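Long-range contacts in GDNF family receptor alpha-3 (Homo sapiens, PDB 2GH0), which binds the neuronal growth factor artemin through its extracellular part, which leads to autophosphorylation and activation of the RET receptor: residues Asp8-Ala16 with Cys68-Cys77; Phe118-Gly129 with Phe184-Glu193. All blocks are in the same frame, centred on the assembly; numbering follows the deposited sequence.

Contact 1: Asp8-Ala16 with Cys68-Cys77; sequences DSDLCLKFA and CPCAPNDRGC
The start of helix 11-20 runs beside the loop leading into helix 75-83, closest at Cys12 and Cys68, whose CA atoms are 5.1 Å apart. One water bridges the backbones, accepting from Leu11 N and donating to Pro69 O. The covalent tie is the Cys12-Cys68 disulfide (chi3 98°). A second disulfide, Cys70-Cys77, lies against it, with Cys12 SG 3.5 Å from Cys77 SG. Asp10, the N-cap, turns its carboxylate back over the helix start (chi1 63°), and Asp10 OD2 accepts from Leu13 N at 2.8 Å on the syn side. Asp10 CG lies 3.7 Å from Cys77 CB. A leucine in place of Asp10 would probably leave Leu13 N without its cap and disturb the packing on Cys77. Asp74 caps the second helix, taking Cys77 N from above its carboxylate plane. Leu11 CD1 meets Pro69 CG at 3.7 Å, their side chains crossing at about a right angle. Phe15 CE1 reaches Pro69 CD at 4.2 Å, and its ring also meets His202 of helix 189-205. One disulfide ties helix to loop and the next ties loop to following helix, in keeping with the disulfide-rich, mainly helical GDNF/GAS1 domain, the first of the two in this chain.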
loop_
_atom_site.group_PDB
_atom_site.type_symbol
_atom_site.label_atom_id
_atom_site.label_comp_id
_atom_site.label_asym_id
_atom_site.label_seq_id
_atom_site.Cartn_x
_atom_site.Cartn_y
_atom_site.Cartn_z
ATOM N N ASP C 8 -13.131 -6.699 40.193
ATOM C CA ASP C 8 -12.425 -6.461 41.502
ATOM C C ASP C 8 -11.044 -5.821 41.371
ATOM O O ASP C 8 -10.110 -6.122 42.135
ATOM C CB ASP C 8 -12.323 -7.753 42.327
ATOM C CG ASP C 8 -13.493 -7.929 43.304
ATOM O OD1 ASP C 8 -14.634 -8.185 42.845
ATOM O OD2 ASP C 8 -13.262 -7.838 44.539
ATOM N N SER C 9 -10.913 -4.921 40.408
ATOM C CA SER C 9 -9.667 -4.166 40.242
ATOM C C SER C 9 -9.422 -3.288 41.462
ATOM O O SER C 9 -10.370 -2.738 42.028
ATOM C CB SER C 9 -9.777 -3.283 39.007
ATOM O OG SER C 9 -9.692 -4.106 37.862
ATOM N N ASP C 10 -8.165 -3.112 41.850
ATOM C CA ASP C 10 -7.872 -2.227 42.960
ATOM C C ASP C 10 -7.918 -0.776 42.489
ATOM O O ASP C 10 -8.007 -0.498 41.282
ATOM C CB ASP C 10 -6.523 -2.563 43.580
ATOM C CG ASP C 10 -5.345 -2.365 42.604
ATOM O OD1 ASP C 10 -4.643 -3.350 42.255
ATOM O OD2 ASP C 10 -5.084 -1.229 42.211
ATOM N N LEU C 11 -7.901 0.153 43.435
ATOM C CA LEU C 11 -8.127 1.549 43.063
ATOM C C LEU C 11 -6.879 2.157 42.438
ATOM O O LEU C 11 -6.974 3.090 41.668
ATOM C CB LEU C 11 -8.562 2.403 44.275
ATOM C CG LEU C 11 -9.939 1.973 44.805
ATOM C CD1 LEU C 11 -10.447 2.942 45.845
ATOM C CD2 LEU C 11 -10.936 1.892 43.682
ATOM N N CYS C 12 -5.704 1.631 42.755
ATOM C CA CYS C 12 -4.510 2.137 42.047
ATOM C C CYS C 12 -4.609 1.862 40.527
ATOM O O CYS C 12 -4.325 2.733 39.730
ATOM C CB CYS C 12 -3.242 1.545 42.631
ATOM S SG CYS C 12 -2.889 2.397 44.232
ATOM N N LEU C 13 -5.068 0.672 40.155
ATOM C CA LEU C 13 -5.308 0.329 38.754
ATOM C C LEU C 13 -6.398 1.242 38.196
ATOM O O LEU C 13 -6.238 1.794 37.118
ATOM C CB LEU C 13 -5.719 -1.156 38.583
ATOM C CG LEU C 13 -6.048 -1.605 37.143
ATOM C CD1 LEU C 13 -4.970 -1.190 36.113
ATOM C CD2 LEU C 13 -6.287 -3.107 37.063
ATOM N N LYS C 14 -7.525 1.355 38.898
ATOM C CA LYS C 14 -8.596 2.257 38.425
ATOM C C LYS C 14 -8.125 3.702 38.192
ATOM O O LYS C 14 -8.480 4.334 37.156
ATOM C CB LYS C 14 -9.816 2.202 39.354
ATOM C CG LYS C 14 -10.560 0.887 39.288
ATOM C CD LYS C 14 -11.737 0.951 40.293
ATOM C CE LYS C 14 -12.579 -0.322 40.346
ATOM N NZ LYS C 14 -14.023 -0.001 40.777
ATOM N N PHE C 15 -7.362 4.262 39.128
ATOM C CA PHE C 15 -6.833 5.619 38.898
ATOM C C PHE C 15 -5.823 5.779 37.764
ATOM O O PHE C 15 -5.782 6.827 37.116
ATOM C CB PHE C 15 -6.297 6.244 40.182
ATOM C CG PHE C 15 -7.400 6.725 41.092
ATOM C CD1 PHE C 15 -7.821 5.937 42.166
ATOM C CD2 PHE C 15 -7.996 7.952 40.856
ATOM C CE1 PHE C 15 -8.860 6.342 43.017
ATOM C CE2 PHE C 15 -9.056 8.383 41.679
ATOM C CZ PHE C 15 -9.491 7.578 42.766
ATOM N N ALA C 16 -5.009 4.753 37.544
ATOM C CA ALA C 16 -4.136 4.699 36.345
ATOM C C ALA C 16 -5.018 4.798 35.131
ATOM O O ALA C 16 -4.751 5.533 34.205
ATOM C CB ALA C 16 -3.301 3.394 36.311
ATOM N N CYS C 68 -2.883 6.846 45.538
ATOM C CA CYS C 68 -4.080 5.993 45.384
ATOM C C CYS C 68 -4.164 5.065 46.583
ATOM O O CYS C 68 -3.092 4.613 47.167
ATOM C CB CYS C 68 -4.043 5.238 44.036
ATOM S SG CYS C 68 -2.492 4.322 43.759
ATOM N N PRO C 69 -5.388 4.816 47.052
ATOM C CA PRO C 69 -5.552 4.051 48.283
ATOM C C PRO C 69 -5.505 2.522 48.064
ATOM O O PRO C 69 -6.000 2.071 47.044
ATOM C CB PRO C 69 -6.959 4.465 48.739
ATOM C CG PRO C 69 -7.693 4.746 47.500
ATOM C CD PRO C 69 -6.690 5.254 46.472
ATOM N N CYS C 70 -4.960 1.754 49.039
ATOM C CA CYS C 70 -4.833 0.296 48.979
ATOM C C CYS C 70 -5.327 -0.296 50.282
ATOM O O CYS C 70 -4.962 0.187 51.356
ATOM C CB CYS C 70 -3.379 -0.151 48.771
ATOM S SG CYS C 70 -2.699 0.350 47.135
ATOM N N ALA C 71 -6.091 -1.372 50.209
ATOM C CA ALA C 71 -6.439 -2.117 51.423
ATOM C C ALA C 71 -5.143 -2.622 52.089
ATOM O O ALA C 71 -4.124 -2.836 51.408
ATOM C CB ALA C 71 -7.391 -3.276 51.103
ATOM N N PRO C 72 -5.161 -2.814 53.437
ATOM C CA PRO C 72 -3.963 -3.188 54.198
ATOM C C PRO C 72 -3.304 -4.475 53.637
ATOM O O PRO C 72 -2.077 -4.528 53.438
ATOM C CB PRO C 72 -4.546 -3.513 55.600
ATOM C CG PRO C 72 -6.032 -3.901 55.322
ATOM C CD PRO C 72 -6.372 -2.831 54.291
ATOM N N ASN C 73 -4.112 -5.490 53.352
ATOM C CA ASN C 73 -3.547 -6.780 52.917
ATOM C C ASN C 73 -3.468 -6.927 51.382
ATOM O O ASN C 73 -3.276 -8.036 50.875
ATOM C CB ASN C 73 -4.306 -7.971 53.536
ATOM C CG ASN C 73 -4.223 -8.015 55.095
ATOM O OD1 ASN C 73 -3.279 -7.499 55.728
ATOM N ND2 ASN C 73 -5.233 -8.642 55.705
ATOM N N ASP C 74 -3.589 -5.813 50.648
ATOM C CA ASP C 74 -3.618 -5.864 49.182
ATOM C C ASP C 74 -2.220 -5.510 48.651
ATOM O O ASP C 74 -1.962 -4.366 48.256
ATOM C CB ASP C 74 -4.680 -4.902 48.634
ATOM C CG ASP C 74 -4.901 -5.055 47.129
ATOM O OD1 ASP C 74 -4.078 -5.737 46.461
ATOM O OD2 ASP C 74 -5.926 -4.502 46.628
ATOM N N ARG C 75 -1.322 -6.493 48.662
ATOM C CA ARG C 75 0.071 -6.237 48.344
ATOM C C ARG C 75 0.263 -5.911 46.872
ATOM O O ARG C 75 1.175 -5.163 46.530
ATOM C CB ARG C 75 0.995 -7.405 48.779
ATOM C CG ARG C 75 1.029 -7.677 50.309
ATOM C CD ARG C 75 2.273 -8.469 50.729
ATOM N NE ARG C 75 2.511 -8.474 52.193
ATOM C CZ ARG C 75 3.723 -8.378 52.768
ATOM N NH1 ARG C 75 4.821 -8.261 52.005
ATOM N NH2 ARG C 75 3.858 -8.374 54.106
ATOM N N GLY C 76 -0.595 -6.456 46.020
ATOM C CA GLY C 76 -0.601 -6.116 44.573
ATOM C C GLY C 76 -0.838 -4.625 44.340
ATOM O O GLY C 76 -0.089 -3.946 43.587
ATOM N N CYS C 77 -1.845 -4.074 45.014
ATOM C CA CYS C 77 -2.092 -2.619 44.938
ATOM C C CYS C 77 -0.912 -1.813 45.453
ATOM O O CYS C 77 -0.448 -0.839 44.822
ATOM C CB CYS C 77 -3.386 -2.289 45.711
ATOM S SG CYS C 77 -3.943 -0.609 45.710
HETATM O O HOH W 1 -7.624 -0.215 46.321
#

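Contact 2: Phe118-Gly129 with Phe184-Glu193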
loop_
_atom_site.group_PDB
_atom_site.type_symbol
_atom_site.label_atom_id
_atom_site.label_comp_id
_atom_site.label_asym_id
_atom_site.label_seq_id
_atom_site.Cartn_x
_atom_site.Cartn_y
_atom_site.Cartn_z
ATOM N N PHE C 118 8.812 22.614 48.828
ATOM C CA PHE C 118 8.346 21.510 49.686
ATOM C C PHE C 118 8.530 21.901 51.183
ATOM O O PHE C 118 7.659 21.675 52.064
ATOM C CB PHE C 118 9.130 20.237 49.308
ATOM C CG PHE C 118 8.902 19.076 50.256
ATOM C CD1 PHE C 118 7.644 18.482 50.351
ATOM C CD2 PHE C 118 9.896 18.613 51.030
ATOM C CE1 PHE C 118 7.417 17.448 51.208
ATOM C CE2 PHE C 118 9.662 17.559 51.940
ATOM C CZ PHE C 118 8.431 16.993 52.018
ATOM N N GLN C 119 9.667 22.514 51.482
ATOM C CA GLN C 119 9.911 23.035 52.847
ATOM C C GLN C 119 8.957 24.144 53.283
ATOM O O GLN C 119 8.672 24.245 54.455
ATOM C CB GLN C 119 11.339 23.587 52.924
ATOM C CG GLN C 119 12.307 22.451 52.831
ATOM C CD GLN C 119 13.789 22.894 52.879
ATOM O OE1 GLN C 119 14.156 24.073 52.624
ATOM N NE2 GLN C 119 14.651 21.921 53.193
ATOM N N THR C 120 8.514 24.976 52.343
ATOM C CA THR C 120 7.596 26.108 52.553
ATOM C C THR C 120 6.168 25.588 52.786
ATOM O O THR C 120 5.500 26.028 53.724
ATOM C CB THR C 120 7.621 27.052 51.361
ATOM O OG1 THR C 120 8.931 27.641 51.277
ATOM C CG2 THR C 120 6.600 28.203 51.481
ATOM N N HIS C 121 5.731 24.633 51.990
ATOM C CA HIS C 121 4.321 24.238 52.075
ATOM C C HIS C 121 4.067 23.038 52.977
ATOM O O HIS C 121 2.974 22.942 53.564
ATOM C CB HIS C 121 3.753 24.012 50.690
ATOM C CG HIS C 121 3.700 25.264 49.862
ATOM N ND1 HIS C 121 4.684 25.599 48.943
ATOM C CD2 HIS C 121 2.836 26.303 49.878
ATOM C CE1 HIS C 121 4.390 26.767 48.385
ATOM N NE2 HIS C 121 3.265 27.204 48.920
ATOM N N CYS C 122 5.066 22.174 53.121
ATOM C CA CYS C 122 4.890 20.954 53.887
ATOM C C CYS C 122 5.489 21.042 55.264
ATOM O O CYS C 122 5.557 20.017 55.926
ATOM C CB CYS C 122 5.452 19.733 53.156
ATOM S SG CYS C 122 4.636 19.393 51.583
ATOM N N HIS C 123 5.843 22.251 55.725
ATOM C CA HIS C 123 6.388 22.375 57.091
ATOM C C HIS C 123 5.223 22.336 58.097
ATOM O O HIS C 123 4.286 23.128 57.937
ATOM C CB HIS C 123 7.131 23.705 57.229
ATOM C CG HIS C 123 7.640 23.982 58.609
ATOM N ND1 HIS C 123 8.645 23.243 59.198
ATOM C CD2 HIS C 123 7.295 24.928 59.512
ATOM C CE1 HIS C 123 8.866 23.693 60.423
ATOM N NE2 HIS C 123 8.072 24.727 60.633
ATOM N N PRO C 124 5.273 21.433 59.116
ATOM C CA PRO C 124 4.135 21.442 60.093
ATOM C C PRO C 124 4.167 22.676 60.991
ATOM O O PRO C 124 5.222 23.010 61.528
ATOM C CB PRO C 124 4.327 20.107 60.871
ATOM C CG PRO C 124 5.806 19.765 60.728
ATOM C CD PRO C 124 6.230 20.332 59.372
ATOM N N MET C 125 3.044 23.377 61.113
ATOM C CA MET C 125 2.936 24.567 61.945
ATOM C C MET C 125 2.648 24.212 63.392
ATOM O O MET C 125 2.705 25.050 64.243
ATOM C CB MET C 125 1.769 25.417 61.455
ATOM C CG MET C 125 2.066 26.167 60.169
ATOM S SD MET C 125 3.580 27.224 60.205
ATOM C CE MET C 125 2.982 28.500 61.315
ATOM N N ASP C 126 2.238 22.971 63.626
ATOM C CA ASP C 126 2.025 22.488 64.989
ATOM C C ASP C 126 2.235 20.959 65.004
ATOM O O ASP C 126 2.374 20.345 63.960
ATOM C CB ASP C 126 0.640 22.868 65.474
ATOM C CG ASP C 126 -0.489 22.298 64.586
ATOM O OD1 ASP C 126 -0.352 21.196 64.014
ATOM O OD2 ASP C 126 -1.564 22.968 64.466
ATOM N N ILE C 127 2.257 20.396 66.193
ATOM C CA ILE C 127 2.428 18.951 66.459
ATOM C C ILE C 127 1.353 18.076 65.827
ATOM O O ILE C 127 1.586 16.873 65.555
ATOM C CB ILE C 127 2.499 18.739 68.008
ATOM C CG1 ILE C 127 3.223 17.431 68.434
ATOM C CG2 ILE C 127 1.143 18.843 68.720
ATOM C CD1 ILE C 127 4.183 16.995 67.457
ATOM N N LEU C 128 0.206 18.700 65.511
ATOM C CA LEU C 128 -0.992 17.971 64.991
ATOM C C LEU C 128 -0.889 17.640 63.542
ATOM O O LEU C 128 -1.562 16.711 63.008
ATOM C CB LEU C 128 -2.200 18.876 65.206
ATOM C CG LEU C 128 -2.880 18.809 66.582
ATOM C CD1 LEU C 128 -2.446 17.728 67.567
ATOM C CD2 LEU C 128 -3.201 20.109 67.174
ATOM N N GLY C 129 -0.058 18.412 62.863
ATOM C CA GLY C 129 0.127 18.268 61.437
ATOM C C GLY C 129 -0.557 19.311 60.601
ATOM O O GLY C 129 -0.726 19.112 59.420
ATOM N N PHE C 184 11.893 14.960 57.480
ATOM C CA PHE C 184 10.965 15.892 56.820
ATOM C C PHE C 184 10.121 15.196 55.747
ATOM O O PHE C 184 8.998 15.616 55.469
ATOM C CB PHE C 184 11.749 17.109 56.241
ATOM C CG PHE C 184 10.908 18.318 56.062
ATOM C CD1 PHE C 184 10.595 19.132 57.128
ATOM C CD2 PHE C 184 10.366 18.621 54.819
ATOM C CE1 PHE C 184 9.784 20.266 56.958
ATOM C CE2 PHE C 184 9.505 19.771 54.631
ATOM C CZ PHE C 184 9.234 20.572 55.713
ATOM N N PHE C 185 10.602 14.058 55.240
ATOM C CA PHE C 185 9.851 13.232 54.305
ATOM C C PHE C 185 9.298 12.013 55.000
ATOM O O PHE C 185 8.136 11.660 54.801
ATOM C CB PHE C 185 10.794 12.709 53.189
ATOM C CG PHE C 185 11.247 13.768 52.240
ATOM C CD1 PHE C 185 12.316 14.596 52.568
ATOM C CD2 PHE C 185 10.570 13.954 51.028
ATOM C CE1 PHE C 185 12.754 15.600 51.732
ATOM C CE2 PHE C 185 11.000 14.938 50.161
ATOM C CZ PHE C 185 12.089 15.758 50.495
ATOM N N SER C 186 10.102 11.369 55.834
ATOM C CA SER C 186 9.688 10.094 56.371
ATOM C C SER C 186 8.720 10.142 57.566
ATOM O O SER C 186 7.995 9.144 57.805
ATOM C CB SER C 186 10.874 9.206 56.629
ATOM O OG SER C 186 11.589 9.701 57.754
ATOM N N HIS C 187 8.721 11.236 58.339
ATOM C CA HIS C 187 7.904 11.292 59.588
ATOM C C HIS C 187 7.524 12.769 59.753
ATOM O O HIS C 187 8.132 13.460 60.523
ATOM C CB HIS C 187 8.690 10.815 60.794
ATOM C CG HIS C 187 7.853 10.551 62.020
ATOM N ND1 HIS C 187 7.665 9.279 62.480
ATOM C CD2 HIS C 187 7.087 11.357 62.809
ATOM C CE1 HIS C 187 6.891 9.304 63.562
ATOM N NE2 HIS C 187 6.541 10.559 63.804
ATOM N N ASN C 188 6.553 13.218 58.979
ATOM C CA ASN C 188 6.177 14.657 58.859
ATOM C C ASN C 188 4.657 14.625 58.930
ATOM O O ASN C 188 4.044 14.188 57.978
ATOM C CB ASN C 188 6.697 15.203 57.480
ATOM C CG ASN C 188 6.260 16.666 57.184
ATOM O OD1 ASN C 188 6.870 17.387 56.373
ATOM N ND2 ASN C 188 5.206 17.090 57.843
ATOM N N PRO C 189 4.033 15.052 60.061
ATOM C CA PRO C 189 2.590 14.911 60.192
ATOM C C PRO C 189 1.779 15.719 59.193
ATOM O O PRO C 189 0.669 15.323 58.854
ATOM C CB PRO C 189 2.332 15.410 61.645
ATOM C CG PRO C 189 3.414 16.418 61.878
ATOM C CD PRO C 189 4.622 15.642 61.288
ATOM N N CYS C 190 2.328 16.830 58.711
ATOM C CA CYS C 190 1.597 17.667 57.725
ATOM C C CYS C 190 1.466 16.843 56.432
ATOM O O CYS C 190 0.371 16.705 55.837
ATOM C CB CYS C 190 2.360 19.016 57.480
ATOM S SG CYS C 190 2.051 19.687 55.749
ATOM N N LEU C 191 2.601 16.283 55.994
ATOM C CA LEU C 191 2.638 15.517 54.771
ATOM C C LEU C 191 1.806 14.243 54.904
ATOM O O LEU C 191 1.037 13.866 54.021
ATOM C CB LEU C 191 4.099 15.203 54.391
ATOM C CG LEU C 191 4.226 14.261 53.160
ATOM C CD1 LEU C 191 3.717 15.045 51.978
ATOM C CD2 LEU C 191 5.696 13.988 52.896
ATOM N N THR C 192 1.949 13.568 56.049
ATOM C CA THR C 192 1.163 12.374 56.291
ATOM C C THR C 192 -0.328 12.608 56.278
ATOM O O THR C 192 -1.069 11.823 55.688
ATOM C CB THR C 192 1.569 11.775 57.642
ATOM O OG1 THR C 192 2.954 11.431 57.523
ATOM C CG2 THR C 192 0.767 10.520 57.916
ATOM N N GLU C 193 -0.779 13.683 56.915
ATOM C CA GLU C 193 -2.176 13.978 56.962
ATOM C C GLU C 193 -2.718 14.415 55.594
ATOM O O GLU C 193 -3.830 14.043 55.233
ATOM C CB GLU C 193 -2.478 15.024 58.025
ATOM C CG GLU C 193 -2.438 14.411 59.453
ATOM C CD GLU C 193 -3.127 12.970 59.512
ATOM O OE1 GLU C 193 -4.354 12.831 59.195
ATOM O OE2 GLU C 193 -2.410 11.970 59.768
#
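Phe118, near the end of helix 109-121, meets Phe184 and Phe185 in an aromatic cluster of the second GDNF/GAS1 domain of this chain, a disulfide-braced helical fold. Its CG is anti to the backbone N (chi1 171°), which carries the ring to both partners. Phe184 turns an edge to the Phe118 face in an offset edge-to-face pair, planes at 89°. Phe185 makes an offset stack, centroids 4.4 Å apart, with Phe118 CE2 over one face of the Phe185 ring. Leu191 CD2 touches the edge of the Phe118 ring. Gln119 follows, its CA 3.7 Å from Phe184 CE2. At Cys122 the chain leaves the helix; Cys122 O lies 3.5 Å from Cys190 SG. No disulfide joins the two segments directly: Cys122 is bonded to Cys138 in helix 135-143, and Cys190 to Cys131. His123 brings ND1 near Phe184 CE1, which sits in the plane of the imidazole at its edge. Pro124 CB then packs against Pro189 CG at 3.9 Å. A type I turn from Asp126 to Gly129 brings the chain back to helix 189-205. At Gly129 a side chain would collide with Pro189 O. Gly129 O receives a CA-H...O contact from Cys190 CA, 3.2 Å away.

Contact 1 closes before contact 2 opens along the chain, and each belongs to its own GDNF/GAS1 domain. Their centres are 25 Å apart, and they do not touch. Helix 189-205 links them: its start is part of contact 2, while His202 and Ser203 near its end pack on Pro69 of contact 1. Both are partly buried, their centres about 17 and 14 Å from the chain centre; only contact 1 comes within reach of another protein chain. The sulfur bridge of contact 1, the smaller, runs directly between its segments. In contact 2 the disulfides lead away, and aromatic rings and prolines make the join. Contact 1 adds a bridging water and a carboxylate cap on each helix.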